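Local coordinates for sensor protein (Geobacter sulfurreducens, PDB 3H7M) that probably senses a signal through a domain resembling periplasmic binding proteins and, as a membrane histidine kinase, passes it on by ATP-dependent histidine phosphorylation, at residues E113-G117 with R118-L122. Residues are numbered along the deposited sequence; the frame is centred on the assembly and turned at random.
Sequences EDLRG and RKVAL
L115 sets its CG and CD2 against one methyl of V120. Both atoms of L115 lie 4.1 Å from CG2 of V120, and the two side chains cross at about a right angle. V120 reaches L115 through CG2 because that methyl stands anti to the carbonyl carbon, while CG1 is anti to the backbone N (chi1 177°). L115 also packs on V163 of the neighbouring strand 161-165.

Between these two residues the chain reverses in a type II beta turn from L115 to R118. N of R118 donates to O of L115 over 3.1 Å. The bond is fairly straight at the hydrogen (159°), but the donor sits well above the carbonyl plane. A water is modelled between O of L115 and O of R118, but it lies so close to the former that the bridge is doubtful. G117, third in the turn, has a positive phi (88°), where a CB would press on the preceding carbonyl O.

The R118 side chain runs back alongside the turn, extended from CG to NE. Its CD lies 3.6 Å from O of D114, which sits at the guanidinium edge without a hydrogen bond. R118 also touches Y161.

The turn leads into strand 120-123 of the solute-binding-protein-like sensor domain. Its chemistry is mixed: buried aliphatic packing of L115 on V120 joins the turn to the strand, while the backbone bond from R118 N to L115 O closes the turn.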
loop_
_atom_site.group_PDB
_atom_site.type_symbol
_atom_site.label_atom_id
_atom_site.label_comp_id
_atom_site.label_asym_id
_atom_site.label_seq_id
_atom_site.Cartn_x
_atom_site.Cartn_y
_atom_site.Cartn_z
ATOM N N GLU A 113 -0.606 15.751 15.529
ATOM C CA GLU A 113 -1.168 17.050 15.865
ATOM C C GLU A 113 -0.015 18.051 15.895
ATOM O O GLU A 113 -0.192 19.241 15.605
ATOM C CB GLU A 113 -1.866 17.006 17.225
ATOM C CG GLU A 113 -0.980 16.632 18.397
ATOM C CD GLU A 113 -0.339 15.268 18.238
ATOM O OE1 GLU A 113 -1.028 14.331 17.769
ATOM O OE2 GLU A 113 0.852 15.136 18.597
ATOM N N ASP A 114 1.172 17.548 16.234
ATOM C CA ASP A 114 2.374 18.374 16.307
ATOM C C ASP A 114 2.827 18.809 14.921
ATOM O O ASP A 114 3.780 19.576 14.780
ATOM C CB ASP A 114 3.502 17.611 17.002
ATOM C CG ASP A 114 3.155 17.231 18.428
ATOM O OD1 ASP A 114 3.950 16.508 19.069
ATOM O OD2 ASP A 114 2.085 17.660 18.907
ATOM N N LEU A 115 2.129 18.326 13.900
ATOM C CA LEU A 115 2.450 18.664 12.519
ATOM C C LEU A 115 1.655 19.846 11.991
ATOM O O LEU A 115 1.823 20.249 10.837
ATOM C CB LEU A 115 2.212 17.452 11.612
ATOM C CG LEU A 115 3.365 16.442 11.448
ATOM C CD1 LEU A 115 3.976 16.052 12.806
ATOM C CD2 LEU A 115 2.844 15.214 10.718
ATOM N N ARG A 116 0.769 20.388 12.822
ATOM C CA ARG A 116 -0.032 21.538 12.412
ATOM C C ARG A 116 0.925 22.707 12.262
ATOM O O ARG A 116 1.732 22.971 13.158
ATOM C CB ARG A 116 -1.097 21.862 13.468
ATOM C CG ARG A 116 -2.402 21.072 13.330
ATOM C CD ARG A 116 -3.507 21.904 12.666
ATOM N NE ARG A 116 -4.704 21.113 12.358
ATOM C CZ ARG A 116 -5.339 20.342 13.239
ATOM N NH1 ARG A 116 -4.895 20.253 14.500
ATOM N NH2 ARG A 116 -6.418 19.651 12.850
ATOM N N GLY A 117 0.850 23.387 11.124
ATOM C CA GLY A 117 1.727 24.516 10.883
ATOM C C GLY A 117 3.061 24.161 10.247
ATOM O O GLY A 117 3.836 25.050 9.895
ATOM N N ARG A 118 3.335 22.868 10.093
ATOM C CA ARG A 118 4.586 22.429 9.494
ATOM C C ARG A 118 4.388 21.875 8.101
ATOM O O ARG A 118 3.307 21.426 7.749
ATOM C CB ARG A 118 5.255 21.419 10.407
ATOM C CG ARG A 118 5.628 22.062 11.722
ATOM C CD ARG A 118 6.243 21.101 12.715
ATOM N NE ARG A 118 6.582 21.783 13.961
ATOM C CZ ARG A 118 7.307 22.895 14.027
ATOM N NH1 ARG A 118 7.773 23.453 12.916
ATOM N NH2 ARG A 118 7.557 23.453 15.205
ATOM N N LYS A 119 5.432 21.947 7.290
ATOM C CA LYS A 119 5.350 21.469 5.918
ATOM C C LYS A 119 5.464 19.942 5.962
ATOM O O LYS A 119 6.379 19.398 6.581
ATOM C CB LYS A 119 6.469 22.106 5.097
ATOM C CG LYS A 119 6.251 22.030 3.607
ATOM C CD LYS A 119 7.452 22.565 2.835
ATOM C CE LYS A 119 7.147 22.625 1.339
ATOM N NZ LYS A 119 8.260 23.215 0.547
ATOM N N VAL A 120 4.528 19.260 5.307
ATOM C CA VAL A 120 4.476 17.804 5.336
ATOM C C VAL A 120 4.261 17.113 4.004
ATOM O O VAL A 120 3.316 17.438 3.275
ATOM C CB VAL A 120 3.361 17.349 6.243
ATOM C CG1 VAL A 120 3.256 15.842 6.212
ATOM C CG2 VAL A 120 3.604 17.873 7.651
ATOM N N ALA A 121 5.123 16.146 3.685
ATOM C CA ALA A 121 4.958 15.427 2.434
ATOM C C ALA A 121 4.236 14.105 2.676
ATOM O O ALA A 121 4.331 13.505 3.765
ATOM C CB ALA A 121 6.320 15.166 1.791
ATOM N N LEU A 122 3.503 13.646 1.668
ATOM C CA LEU A 122 2.812 12.371 1.797
ATOM C C LEU A 122 2.223 11.908 0.498
ATOM O O LEU A 122 2.064 12.681 -0.449
ATOM C CB LEU A 122 1.748 12.409 2.893
ATOM C CG LEU A 122 0.650 13.461 2.856
ATOM C CD1 LEU A 122 -0.226 13.285 1.612
ATOM C CD2 LEU A 122 -0.176 13.303 4.127
HETATM O O HOH W 1 1.038 20.361 8.561
#